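Local structure of short chain dehydrogenase (Salmonella typhi, 3G1T) at residues A[9-14]-A[232-237]; A[31-36]-A[226-231]; A[40-45]-A[67-72]; A[94-99]-A[143-148]; A[147-152]-A[190-195]. The protein is probably an NAD(P)-dependent oxidoreductase of the short-chain dehydrogenase family, built on a Rossmann fold, whose substrate is not established. All blocks are in the same frame, centred on the assembly; numbering follows the deposited sequence. Where two conformers were deposited one is given.

How the contacts relate
From the N terminus, residues 9-14 meet 232-237 in contact 1, which closes the widest loop and encloses the other four. Within it, contact 2 joins helix 25-36 to helix 224-231, and contacts 3, 4 and 5 all fall between its segments. Contact 3 pairs strands 40-45 and 67-70 at one side of the parallel sheet and closes before contact 4 opens. Contact 4 pairs 97-99 with the start of 147-152, and contact 5 begins on the segment where contact 4 ends, continuing to 190-196 and sharing Gly147 and Ser148. The Ser148 hydroxyl is hydrogen-bonded to Leu230 O, which ties the sheet to helix 224-231, and Ser235 of contact 1 reaches Arg191 of contact 5.

Contact 1 of 5, residues A[9-14]-A[232-237]; sequences QDLLQN and GDDSRR. With MG (magnesium ion), chain B.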
# COMPACT_ATOMS: atom_id res chain seq x y z
N GLN A 9 29.68 -3.09 23.01
CA GLN A 9 30.14 -3.69 21.79
C GLN A 9 29.59 -5.07 21.58
O GLN A 9 29.63 -5.56 20.47
CB GLN A 9 31.73 -3.65 21.74
CG GLN A 9 32.29 -3.69 20.32
CD GLN A 9 31.89 -2.51 19.48
OE1 GLN A 9 31.99 -1.38 19.92
NE2 GLN A 9 31.38 -2.77 18.27
N ASP A 10 29.04 -5.69 22.66
CA ASP A 10 28.46 -7.00 22.53
C ASP A 10 26.95 -6.97 22.66
O ASP A 10 26.31 -8.00 22.92
CB ASP A 10 29.09 -7.99 23.52
CG ASP A 10 28.92 -7.60 24.94
OD1 ASP A 10 28.50 -6.46 25.20
OD2 ASP A 10 29.20 -8.46 25.78
N LEU A 11 26.35 -5.80 22.37
CA LEU A 11 24.85 -5.75 22.29
C LEU A 11 24.20 -6.93 21.56
O LEU A 11 23.18 -7.46 22.08
CB LEU A 11 24.41 -4.44 21.63
CG LEU A 11 22.89 -4.11 21.57
CD1 LEU A 11 22.38 -3.76 23.00
CD2 LEU A 11 22.61 -3.04 20.56
N LEU A 12 24.72 -7.29 20.37
CA LEU A 12 24.04 -8.28 19.51
C LEU A 12 24.73 -9.67 19.54
O LEU A 12 24.50 -10.54 18.71
CB LEU A 12 23.97 -7.67 18.07
CG LEU A 12 23.14 -6.38 18.03
CD1 LEU A 12 23.10 -5.96 16.46
CD2 LEU A 12 21.69 -6.51 18.66
N GLN A 13 25.55 -9.89 20.57
CA GLN A 13 26.38 -11.09 20.58
C GLN A 13 25.53 -12.32 20.46
O GLN A 13 24.55 -12.54 21.23
CB GLN A 13 27.19 -11.15 21.89
CG GLN A 13 28.21 -12.29 21.88
CD GLN A 13 29.27 -12.14 20.76
OE1 GLN A 13 29.91 -11.07 20.54
NE2 GLN A 13 29.44 -13.22 20.03
N ASN A 14 25.87 -13.16 19.48
CA ASN A 14 25.14 -14.40 19.14
C ASN A 14 23.75 -14.24 18.59
O ASN A 14 23.06 -15.27 18.38
CB ASN A 14 25.10 -15.44 20.31
CG ASN A 14 26.42 -15.69 20.93
OD1 ASN A 14 27.41 -15.67 20.24
ND2 ASN A 14 26.47 -15.94 22.27
N GLY A 232 18.57 -4.75 19.34
CA GLY A 232 19.04 -4.99 20.75
C GLY A 232 17.90 -4.98 21.74
O GLY A 232 16.77 -4.45 21.51
N ASP A 233 18.23 -5.47 22.93
CA ASP A 233 17.15 -5.64 23.89
C ASP A 233 16.61 -4.30 24.43
O ASP A 233 15.55 -4.33 25.09
CB ASP A 233 17.68 -6.44 25.10
CG ASP A 233 17.81 -7.91 24.81
OD1 ASP A 233 17.28 -8.40 23.80
OD2 ASP A 233 18.49 -8.60 25.63
N ASP A 234 17.29 -3.15 24.20
CA ASP A 234 16.82 -1.83 24.73
C ASP A 234 15.50 -1.37 24.12
O ASP A 234 14.79 -0.52 24.67
CB ASP A 234 17.88 -0.77 24.58
CG ASP A 234 19.12 -1.05 25.48
OD1 ASP A 234 18.94 -1.54 26.63
OD2 ASP A 234 20.29 -0.88 25.05
N SER A 235 15.16 -1.98 22.98
CA SER A 235 13.91 -1.61 22.27
C SER A 235 12.80 -2.66 22.49
O SER A 235 11.77 -2.62 21.81
CB SER A 235 14.16 -1.52 20.75
OG SER A 235 14.59 -2.76 20.22
N ARG A 236 13.05 -3.61 23.38
CA ARG A 236 12.18 -4.81 23.40
C ARG A 236 10.71 -4.49 23.74
O ARG A 236 9.81 -5.27 23.40
CB ARG A 236 12.69 -5.88 24.40
CG ARG A 236 12.55 -5.50 25.82
CD ARG A 236 13.11 -6.66 26.71
NE ARG A 236 12.48 -7.91 26.28
CZ ARG A 236 13.12 -9.08 26.22
NH1 ARG A 236 14.38 -9.22 26.67
NH2 ARG A 236 12.49 -10.13 25.77
N ARG A 237 10.44 -3.38 24.40
CA ARG A 237 9.02 -3.04 24.68
C ARG A 237 8.27 -2.27 23.57
O ARG A 237 7.10 -1.83 23.82
CB ARG A 237 8.96 -2.21 25.97
CG ARG A 237 9.32 -3.12 27.19
CD ARG A 237 9.66 -2.39 28.54
NE ARG A 237 10.74 -1.39 28.50
CZ ARG A 237 12.09 -1.56 28.38
NH1 ARG A 237 12.70 -2.77 28.21
NH2 ARG A 237 12.86 -0.46 28.39
MG MG B . 19.40 -10.43 25.53
O HOH W 1 20.63 -7.10 23.32
O HOH W 2 17.63 -11.01 24.46
O HOH W 3 20.47 -9.99 23.92
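Leu11 lays its isobutyl end over the alpha carbon of Gly232: CG, held anti to its backbone N (chi1 -174°), comes to 4.0 Å from Gly232 CA. Leu11 CD1 lies 4.1 Å from Asp234 OD2, an oxygen hydrogen-bonded to Tyr5. Beside it, Leu12 brings CD2 to 3.6 Å from Gly232 N. Glycine at 232 lets both leucines close directly on the backbone. The polar link is indirect: water 1 donates to Leu11 O at 2.9 Å and accepts from Asp233 N at 2.9 Å. Asp233 also binds the magnesium ion through OD2 at 2.0 Å, and water 2, another ligand of the metal, donates to Asp233 OD1 at 2.7 Å. Residues 10-13 form a type I beta turn before strand 16-19, while 233-235 make a short 3-10 segment after helix 224-231. Leu12 reaches back onto Leu228 and Met231 of that helix, so the contact joins the lead-in to the first strand with the loop preceding strand 242-244.

Contact 2 of 5, residues A[31-36]-A[226-231]; sequences ALTYAR and LYLWLM
Tyr34 OH donates a hydrogen bond to Tyr227 O at 2.8 Å, spanning two helices whose local axes come no closer than 10.5 Å. The hydroxyl stands above the carbonyl plane, 54° out of it, with a C=O...O angle of 114°. Tyr227 O and Leu228 N both lie at the edge of the Tyr34 ring, near its plane, so the phenol enters edge-on against the backbone of the second helix.

Apolar groups close round the ring. The Met231 and Tyr34 side chains cross at about a right angle, Met231 CG 3.5 Å from Tyr34 CZ, and the sulfur makes an oblique Met-aromatic contact, Met231 SD lying 5.5 Å from the centroid of the Tyr34 ring. Leu228 CD2 approaches Tyr34 CD1 at 4.0 Å, the two side chains running antiparallel. Leu228 CD1 also meets Thr33 CG2 at 3.8 Å. The Thr33 hydroxyl is occupied within its own helix by Glu29 O.

The two helical segments cross at -54°. Helix 25-36 rests on strand 40-45 through Ala31, Tyr34 and Ala35, and helix 224-231 packs on strand 190-196 through Tyr227 and Leu230, each meeting Ile195.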
# COMPACT_ATOMS: atom_id res chain seq x y z
N ALA A 31 24.66 -4.66 7.82
CA ALA A 31 25.32 -6.00 7.94
C ALA A 31 26.72 -5.90 8.64
O ALA A 31 27.05 -6.62 9.61
CB ALA A 31 25.39 -6.67 6.61
N LEU A 32 27.57 -5.00 8.15
CA LEU A 32 28.84 -4.69 8.82
C LEU A 32 28.73 -4.31 10.27
O LEU A 32 29.48 -4.85 11.10
CB LEU A 32 29.52 -3.52 8.11
CG LEU A 32 30.10 -3.91 6.75
CD1 LEU A 32 30.57 -2.56 6.15
CD2 LEU A 32 31.28 -4.88 6.83
N THR A 33 27.83 -3.35 10.57
CA THR A 33 27.63 -2.81 11.91
C THR A 33 27.06 -3.91 12.83
O THR A 33 27.53 -4.11 13.96
CB THR A 33 26.61 -1.62 11.93
OG1 THR A 33 26.97 -0.61 11.00
CG2 THR A 33 26.61 -0.97 13.28
N TYR A 34 26.05 -4.61 12.36
CA TYR A 34 25.54 -5.76 13.21
C TYR A 34 26.61 -6.81 13.53
O TYR A 34 26.71 -7.22 14.69
CB TYR A 34 24.30 -6.40 12.58
CG TYR A 34 23.08 -5.53 12.47
CD1 TYR A 34 22.91 -4.42 13.30
CD2 TYR A 34 22.08 -5.87 11.57
CE1 TYR A 34 21.75 -3.61 13.20
CE2 TYR A 34 20.91 -5.11 11.45
CZ TYR A 34 20.73 -4.02 12.26
OH TYR A 34 19.53 -3.34 12.16
N ALA A 35 27.43 -7.19 12.54
CA ALA A 35 28.58 -8.10 12.77
C ALA A 35 29.58 -7.49 13.79
O ALA A 35 30.06 -8.19 14.71
CB ALA A 35 29.23 -8.46 11.45
N ARG A 36 29.86 -6.19 13.68
CA ARG A 36 30.74 -5.53 14.64
C ARG A 36 30.24 -5.47 16.08
O ARG A 36 31.07 -5.45 17.04
CB ARG A 36 31.09 -4.14 14.14
CG ARG A 36 32.03 -4.13 12.91
CD ARG A 36 32.00 -2.76 12.17
NE ARG A 36 32.83 -2.81 10.95
CZ ARG A 36 32.69 -2.01 9.89
NH1 ARG A 36 31.72 -1.11 9.87
NH2 ARG A 36 33.49 -2.14 8.82
N LEU A 226 20.01 3.98 15.44
CA LEU A 226 18.67 3.49 15.45
C LEU A 226 18.58 2.04 14.99
O LEU A 226 17.80 1.28 15.60
CB LEU A 226 17.77 4.43 14.59
CG LEU A 226 16.32 3.99 14.49
CD1 LEU A 226 15.66 4.18 15.87
CD2 LEU A 226 15.54 4.88 13.47
N TYR A 227 19.31 1.66 13.92
CA TYR A 227 19.39 0.30 13.44
C TYR A 227 19.87 -0.71 14.44
O TYR A 227 19.31 -1.81 14.50
CB TYR A 227 20.28 0.25 12.17
CG TYR A 227 19.56 0.84 10.95
CD1 TYR A 227 19.02 0.00 9.99
CD2 TYR A 227 19.42 2.26 10.78
CE1 TYR A 227 18.33 0.48 8.87
CE2 TYR A 227 18.76 2.76 9.60
CZ TYR A 227 18.24 1.86 8.69
OH TYR A 227 17.59 2.27 7.58
N LEU A 228 20.88 -0.32 15.23
CA LEU A 228 21.37 -1.10 16.36
C LEU A 228 20.30 -1.17 17.47
O LEU A 228 20.02 -2.30 17.98
CB LEU A 228 22.62 -0.42 17.00
CG LEU A 228 23.84 -0.80 16.19
CD1 LEU A 228 24.99 0.24 16.49
CD2 LEU A 228 24.23 -2.35 16.44
N TRP A 229 19.71 -0.02 17.83
CA TRP A 229 18.72 0.01 18.95
C TRP A 229 17.55 -0.94 18.69
O TRP A 229 17.16 -1.73 19.57
CB TRP A 229 18.24 1.44 19.10
CG TRP A 229 17.26 1.57 20.23
CD1 TRP A 229 17.54 1.56 21.59
CD2 TRP A 229 15.86 1.75 20.11
NE1 TRP A 229 16.37 1.74 22.32
CE2 TRP A 229 15.32 1.82 21.43
CE3 TRP A 229 15.01 1.86 19.00
CZ2 TRP A 229 13.96 2.05 21.67
CZ3 TRP A 229 13.65 2.04 19.23
CH2 TRP A 229 13.13 2.12 20.57
N LEU A 230 17.01 -0.94 17.47
CA LEU A 230 15.88 -1.87 17.18
C LEU A 230 16.20 -3.34 17.20
O LEU A 230 15.29 -4.15 17.35
CB LEU A 230 15.15 -1.52 15.87
CG LEU A 230 14.23 -0.30 15.96
CD1 LEU A 230 13.70 0.02 14.57
CD2 LEU A 230 12.99 -0.49 16.90
N MET A 231 17.50 -3.74 17.02
CA MET A 231 17.80 -5.19 17.05
C MET A 231 18.17 -5.69 18.47
O MET A 231 18.07 -6.88 18.75
CB MET A 231 18.96 -5.51 16.08
CG MET A 231 18.51 -5.55 14.56
SD MET A 231 17.13 -6.71 14.17
CE MET A 231 16.65 -6.16 12.55

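Contact 3 of 5, residues A[40-45]-A[67-72]; sequences TVILLG and QWFTLD
Backbone hydrogen bonds between 40-45 and 67-72 form a parallel ladder with Leu43, Leu44 and Gly45 opposite Trp68, Phe69 and Thr70. Leu43 is bonded through both its N and its O: Leu43 N donates to Gln67 O at 3.0 Å (N-H...O 171°), and Leu43 O accepts from Phe69 N at 2.9 Å. Gly45 repeats the pattern, with Gly45 N bonded to Phe69 O and Leu71 N to Gly45 O at 2.7 Å. At the start of the ladder the pairing passes through solvent, for water 4 donates to Val41 O and accepts from Gln67 N.

The side-chain contacts divide between the two faces. On the face of Ile42, Leu44 and Phe69, Ile42 CG2 meets the edge of the phenyl ring in its plane, 3.4 Å from Phe69 CE2; CG2, anti to the backbone N, is the branch that reaches the ring. Farther along, Leu44 CD2 packs against Leu71 CB at 3.8 Å, and Ile88 of helix 78-91 covers Ile42 and Phe69. On the other face Leu43 CB touches Trp68 CB at 3.8 Å; the Trp68 side chain is deposited in two conformers.

The strand segments run 18° from parallel. Joined by helix 48-62, they form a beta-alpha-beta unit at the 67-70 margin of the sheet, as expected of a Rossmann fold.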
# COMPACT_ATOMS: atom_id res chain seq x y z
N THR A 40 25.47 -12.73 14.40
CA THR A 40 25.71 -13.68 13.31
C THR A 40 24.80 -13.21 12.13
O THR A 40 23.56 -13.33 12.18
CB THR A 40 25.37 -15.11 13.69
OG1 THR A 40 26.30 -15.54 14.68
CG2 THR A 40 25.52 -16.05 12.44
N VAL A 41 25.43 -12.62 11.11
CA VAL A 41 24.64 -11.90 10.09
C VAL A 41 24.48 -12.87 8.93
O VAL A 41 25.37 -13.67 8.67
CB VAL A 41 25.37 -10.57 9.69
CG1 VAL A 41 24.69 -9.94 8.49
CG2 VAL A 41 25.38 -9.58 10.88
N ILE A 42 23.32 -12.83 8.30
CA ILE A 42 22.98 -13.55 7.09
C ILE A 42 22.60 -12.46 6.11
O ILE A 42 21.74 -11.58 6.36
CB ILE A 42 21.79 -14.49 7.31
CG1 ILE A 42 22.09 -15.52 8.41
CG2 ILE A 42 21.58 -15.37 6.08
CD1 ILE A 42 20.75 -16.14 8.90
N LEU A 43 23.24 -12.54 4.93
CA LEU A 43 23.05 -11.51 3.90
C LEU A 43 22.12 -12.01 2.83
O LEU A 43 22.24 -13.15 2.43
CB LEU A 43 24.36 -11.22 3.14
CG LEU A 43 25.59 -11.03 4.01
CD1 LEU A 43 26.85 -10.75 3.17
CD2 LEU A 43 25.37 -9.92 4.94
N LEU A 44 21.19 -11.17 2.39
CA LEU A 44 20.41 -11.47 1.21
C LEU A 44 20.46 -10.33 0.20
O LEU A 44 20.37 -9.11 0.54
CB LEU A 44 18.98 -11.80 1.57
CG LEU A 44 17.99 -12.39 0.57
CD1 LEU A 44 17.07 -13.19 1.41
CD2 LEU A 44 17.22 -11.25 -0.17
N GLY A 45 20.59 -10.73 -1.06
CA GLY A 45 20.64 -9.76 -2.16
C GLY A 45 20.48 -10.39 -3.52
O GLY A 45 20.19 -11.59 -3.64
N GLN A 67 26.86 -16.37 5.98
CA GLN A 67 26.16 -16.98 4.88
C GLN A 67 25.37 -15.96 4.10
O GLN A 67 24.93 -14.95 4.66
CB GLN A 67 25.27 -18.11 5.36
CG GLN A 67 26.07 -19.43 5.49
CD GLN A 67 25.20 -20.63 5.80
OE1 GLN A 67 25.56 -21.48 6.63
NE2 GLN A 67 24.03 -20.71 5.14
N TRP A 68 25.24 -16.18 2.82
CA TRP A 68 24.46 -15.29 1.98
C TRP A 68 23.51 -16.09 1.11
O TRP A 68 23.70 -17.26 0.92
CB TRP A 68 25.36 -14.34 1.15
CG TRP A 68 26.49 -15.03 0.42
CD1 TRP A 68 27.78 -15.20 0.87
CD2 TRP A 68 26.44 -15.64 -0.88
NE1 TRP A 68 28.53 -15.85 -0.08
CE2 TRP A 68 27.72 -16.16 -1.15
CE3 TRP A 68 25.43 -15.80 -1.84
CZ2 TRP A 68 28.02 -16.82 -2.35
CZ3 TRP A 68 25.72 -16.46 -3.02
CH2 TRP A 68 27.01 -16.98 -3.27
N PHE A 69 22.51 -15.41 0.59
CA PHE A 69 21.54 -16.00 -0.30
C PHE A 69 21.28 -15.03 -1.38
O PHE A 69 21.05 -13.83 -1.11
CB PHE A 69 20.22 -16.18 0.41
CG PHE A 69 20.28 -17.15 1.44
CD1 PHE A 69 20.16 -18.49 1.12
CD2 PHE A 69 20.58 -16.78 2.76
CE1 PHE A 69 20.27 -19.45 2.10
CE2 PHE A 69 20.70 -17.72 3.75
CZ PHE A 69 20.54 -19.08 3.43
N THR A 70 21.21 -15.54 -2.59
CA THR A 70 20.78 -14.66 -3.67
C THR A 70 19.26 -14.85 -3.79
O THR A 70 18.77 -15.98 -3.78
CB THR A 70 21.52 -14.95 -4.93
OG1 THR A 70 21.47 -16.36 -5.11
CG2 THR A 70 23.01 -14.52 -4.80
N LEU A 71 18.51 -13.75 -3.79
CA LEU A 71 17.03 -13.78 -4.01
C LEU A 71 16.67 -12.51 -4.75
O LEU A 71 17.05 -11.41 -4.32
CB LEU A 71 16.22 -13.87 -2.72
CG LEU A 71 14.68 -14.06 -2.76
CD1 LEU A 71 14.20 -15.48 -3.09
CD2 LEU A 71 14.06 -13.57 -1.49
N ASP A 72 15.96 -12.67 -5.87
CA ASP A 72 15.51 -11.52 -6.65
C ASP A 72 14.06 -11.27 -6.31
O ASP A 72 13.19 -12.05 -6.68
CB ASP A 72 15.65 -11.80 -8.14
CG ASP A 72 15.51 -10.56 -9.02
OD1 ASP A 72 16.03 -10.62 -10.17
OD2 ASP A 72 14.91 -9.53 -8.65
O HOH W 4 25.94 -16.40 8.92

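Contact 4 of 5, residues A[94-99]-A[143-148]; sequences RLDGVL and KSDAGS
Ser144 OG lies anti to its backbone N (chi1 -180°) and Asp96 CG stands beside its own backbone N (chi1 -65°), which sets the carboxylate carbon on the Ser144 side, where OD1 meets the hydroxyl. Ser144 OG donates to Asp96 OD1 at 2.7 Å on the anti lone pair, and also accepts from Ala146 N, forming an ST turn that shapes the chain leading into strand 147-152. Asp96 OD2 uses its syn lone pair for Arg94 NE, 2.7 Å away in a salt bridge and only 9° out of the guanidinium plane. Asp96 OD2 also accepts from Ile16 N.

Water 5 bridges the two aspartates, donating one proton to each OD1. The like-charged atoms Asp96 OD1 and Asp145 OD1 lie 4.1 Å apart. Asp145 OD1 also has a salt bridge to Arg15. Outside this polar cluster the aliphatic carbons Arg94 CB and Lys143 CB touch at 3.8 Å.

The backbones pair in parallel, Gly97 opposite Ser148. Ser148 N donates to Asp96 O at 3.0 Å, and Val98 N to Ser148 O at 3.0 Å.

Asp96 is thus held by donors on both oxygens, which fixes the rotation of its carboxylate. Arg94, Arg15 and water 5 would be expected to offset the repulsion between the two acids and favour their charged forms.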
# COMPACT_ATOMS: atom_id res chain seq x y z
N ARG A 94 17.14 -20.39 14.90
CA ARG A 94 16.26 -19.26 15.13
C ARG A 94 16.73 -18.10 14.19
O ARG A 94 17.83 -18.11 13.61
CB ARG A 94 16.36 -18.77 16.58
CG ARG A 94 17.74 -18.15 16.94
CD ARG A 94 17.82 -17.75 18.43
NE ARG A 94 19.20 -17.25 18.62
CZ ARG A 94 20.23 -18.01 18.99
NH1 ARG A 94 20.10 -19.35 19.22
NH2 ARG A 94 21.44 -17.47 19.04
N LEU A 95 15.83 -17.16 13.99
CA LEU A 95 16.27 -15.83 13.61
C LEU A 95 15.95 -14.90 14.79
O LEU A 95 14.75 -14.74 15.19
CB LEU A 95 15.55 -15.29 12.39
CG LEU A 95 15.98 -15.96 11.06
CD1 LEU A 95 15.05 -15.61 9.88
CD2 LEU A 95 17.43 -15.42 10.72
N ASP A 96 16.94 -14.15 15.20
CA ASP A 96 16.71 -13.06 16.13
C ASP A 96 16.28 -11.73 15.50
O ASP A 96 15.74 -10.89 16.20
CB ASP A 96 17.99 -12.86 16.99
CG ASP A 96 18.24 -14.09 17.89
OD1 ASP A 96 17.37 -14.48 18.70
OD2 ASP A 96 19.26 -14.76 17.68
N GLY A 97 16.52 -11.56 14.19
CA GLY A 97 16.13 -10.29 13.57
C GLY A 97 16.06 -10.53 12.09
O GLY A 97 16.74 -11.40 11.53
N VAL A 98 15.24 -9.67 11.48
CA VAL A 98 15.09 -9.53 9.99
C VAL A 98 14.97 -8.07 9.72
O VAL A 98 14.07 -7.37 10.25
CB VAL A 98 13.84 -10.28 9.49
CG1 VAL A 98 13.63 -9.99 8.01
CG2 VAL A 98 14.06 -11.80 9.66
N LEU A 99 15.94 -7.53 8.93
CA LEU A 99 15.90 -6.14 8.55
C LEU A 99 15.68 -6.15 7.05
O LEU A 99 16.51 -6.65 6.27
CB LEU A 99 17.26 -5.51 8.89
CG LEU A 99 17.44 -4.09 8.37
CD1 LEU A 99 16.40 -3.12 8.84
CD2 LEU A 99 18.87 -3.63 8.65
N LYS A 143 11.12 -18.44 17.21
CA LYS A 143 12.09 -19.18 18.03
C LYS A 143 13.03 -18.27 18.84
O LYS A 143 13.73 -18.75 19.77
CB LYS A 143 12.91 -20.15 17.15
CG LYS A 143 12.17 -21.28 16.38
CD LYS A 143 11.33 -22.19 17.28
CE LYS A 143 11.98 -23.52 17.55
NZ LYS A 143 11.05 -24.36 18.43
N SER A 144 13.12 -16.96 18.49
CA SER A 144 13.93 -16.01 19.27
C SER A 144 13.35 -15.72 20.69
O SER A 144 12.11 -15.71 20.86
CB SER A 144 14.09 -14.66 18.54
OG SER A 144 14.88 -13.71 19.27
N ASP A 145 14.20 -15.41 21.68
CA ASP A 145 13.69 -14.97 23.01
C ASP A 145 13.12 -13.54 22.92
O ASP A 145 12.38 -13.06 23.76
CB ASP A 145 14.84 -14.97 24.08
CG ASP A 145 15.91 -13.88 23.81
OD1 ASP A 145 16.44 -13.82 22.64
OD2 ASP A 145 16.21 -13.01 24.72
N ALA A 146 13.49 -12.82 21.86
CA ALA A 146 12.99 -11.47 21.66
C ALA A 146 13.26 -11.06 20.19
O ALA A 146 14.15 -10.25 19.88
CB ALA A 146 13.66 -10.51 22.65
N GLY A 147 12.46 -11.60 19.29
CA GLY A 147 12.70 -11.43 17.82
C GLY A 147 12.35 -10.00 17.42
O GLY A 147 11.50 -9.33 18.02
N SER A 148 13.04 -9.49 16.38
CA SER A 148 12.77 -8.06 15.95
C SER A 148 12.73 -8.03 14.39
O SER A 148 13.69 -8.46 13.74
CB SER A 148 13.87 -7.11 16.45
OG SER A 148 13.63 -5.76 16.00
O HOH W 5 17.43 -15.79 21.01

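Contact 5 of 5, residues A[147-152]-A[190-195]; sequences GSLVFT and LRVNCI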
# COMPACT_ATOMS: atom_id res chain seq x y z
N GLY A 147 12.46 -11.60 19.29
CA GLY A 147 12.70 -11.43 17.82
C GLY A 147 12.35 -10.00 17.42
O GLY A 147 11.50 -9.33 18.02
N SER A 148 13.04 -9.49 16.38
CA SER A 148 12.77 -8.06 15.95
C SER A 148 12.73 -8.03 14.39
O SER A 148 13.69 -8.46 13.74
CB SER A 148 13.87 -7.11 16.45
OG SER A 148 13.63 -5.76 16.00
N LEU A 149 11.60 -7.62 13.84
CA LEU A 149 11.36 -7.58 12.36
C LEU A 149 11.22 -6.06 12.05
O LEU A 149 10.46 -5.30 12.71
CB LEU A 149 10.03 -8.31 12.09
CG LEU A 149 9.42 -8.18 10.66
CD1 LEU A 149 10.40 -8.82 9.68
CD2 LEU A 149 8.14 -8.95 10.64
N VAL A 150 12.03 -5.61 11.10
CA VAL A 150 12.11 -4.20 10.82
C VAL A 150 11.85 -4.02 9.34
O VAL A 150 12.48 -4.72 8.52
CB VAL A 150 13.53 -3.62 11.19
CG1 VAL A 150 13.59 -2.11 10.71
CG2 VAL A 150 13.70 -3.74 12.78
N PHE A 151 10.96 -3.09 9.00
CA PHE A 151 10.73 -2.69 7.59
C PHE A 151 11.32 -1.32 7.33
O PHE A 151 11.50 -0.52 8.23
CB PHE A 151 9.23 -2.66 7.25
CG PHE A 151 8.55 -4.02 7.34
CD1 PHE A 151 8.56 -4.92 6.27
CD2 PHE A 151 7.93 -4.41 8.56
CE1 PHE A 151 7.89 -6.21 6.31
CE2 PHE A 151 7.29 -5.69 8.63
CZ PHE A 151 7.26 -6.57 7.58
N THR A 152 11.63 -1.06 6.04
CA THR A 152 12.12 0.29 5.63
C THR A 152 10.95 1.12 5.10
O THR A 152 10.22 0.70 4.20
CB THR A 152 13.22 0.11 4.56
OG1 THR A 152 14.28 -0.66 5.10
CG2 THR A 152 13.73 1.56 4.18
N LEU A 190 7.81 -11.48 19.54
CA LEU A 190 8.21 -10.76 18.28
C LEU A 190 7.71 -9.36 18.25
O LEU A 190 6.49 -9.13 18.26
CB LEU A 190 7.63 -11.49 17.05
CG LEU A 190 7.99 -10.97 15.64
CD1 LEU A 190 9.56 -10.69 15.27
CD2 LEU A 190 7.26 -11.94 14.60
N ARG A 191 8.64 -8.37 18.13
CA ARG A 191 8.26 -7.01 17.91
C ARG A 191 8.51 -6.59 16.46
O ARG A 191 9.37 -7.21 15.74
CB ARG A 191 8.99 -6.09 18.85
CG ARG A 191 10.50 -6.08 18.65
CD ARG A 191 11.16 -5.33 19.80
NE ARG A 191 12.66 -5.23 19.71
CZ ARG A 191 13.51 -6.21 19.99
NH1 ARG A 191 14.86 -6.01 19.88
NH2 ARG A 191 13.07 -7.40 20.37
N VAL A 192 7.70 -5.64 16.01
CA VAL A 192 7.71 -5.34 14.50
C VAL A 192 7.63 -3.86 14.35
O VAL A 192 6.69 -3.26 14.87
CB VAL A 192 6.44 -5.95 13.80
CG1 VAL A 192 6.53 -5.83 12.27
CG2 VAL A 192 6.23 -7.42 14.27
N ASN A 193 8.51 -3.24 13.55
CA ASN A 193 8.51 -1.76 13.53
C ASN A 193 9.06 -1.30 12.21
O ASN A 193 9.54 -2.14 11.47
CB ASN A 193 9.47 -1.23 14.58
CG ASN A 193 8.95 -1.47 15.98
OD1 ASN A 193 8.04 -0.77 16.43
ND2 ASN A 193 9.55 -2.46 16.70
N CYS A 194 8.86 -0.03 11.89
CA CYS A 194 9.55 0.54 10.69
C CYS A 194 10.65 1.53 11.00
O CYS A 194 10.59 2.23 12.05
CB CYS A 194 8.53 1.30 9.85
SG CYS A 194 7.44 0.21 8.84
N ILE A 195 11.62 1.63 10.09
CA ILE A 195 12.64 2.72 10.11
C ILE A 195 12.58 3.57 8.81
O ILE A 195 12.56 3.00 7.69
CB ILE A 195 14.09 2.15 10.26
CG1 ILE A 195 14.30 1.57 11.65
CG2 ILE A 195 15.20 3.30 10.02
CD1 ILE A 195 15.77 1.30 12.01
O HOH W 6 10.56 -8.67 21.14
O HOH W 7 11.20 -4.35 15.31
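Strands 147-152 and 190-196 are the two beta arms of a beta-alpha-beta unit whose connecting helix is 165-185, and they lie side by side in the parallel sheet. Their local axes approach to 4.5 Å at 28°. Five backbone bonds hold them, from Arg191 N to Gly147 O at 3.0 Å through to Ile195 N to Phe151 O at 2.8 Å; between these, Leu149 and Asn193 each bond through both N and O.

On the face of Leu149, Phe151 and Val192, Val192 CG1 sits at the edge of the phenyl ring, in its plane and 3.7 Å from Phe151 CE2. The same methyl, Val192 CG1, is 3.9 Å from Leu149 CD2, the two side chains running alongside each other in one direction. Cys194 SG packs on Phe151 CB at 3.7 Å.

The other face begins with Arg191, whose guanidinium lies flat beneath Ser148 CB, 3.6 Å off its plane and over its centre. NH2 of Arg191 bonds to Ala146 O and to water 6, and NE to Ser235. Water 7 donates to Ser148 OG and Leu149 O and accepts from Asn193 ND2; Ser148 OG also bonds Leu230 O, and Asn193 OD1 accepts from Met241 N. Val150 CG1 meets Ile195 CG1 at 3.9 Å.

Helices 116-142 and 165-185 cover the Phe151 face and helix 224-231 the Ile195 face, the three-layer sandwich of a Rossmann-type dehydrogenase.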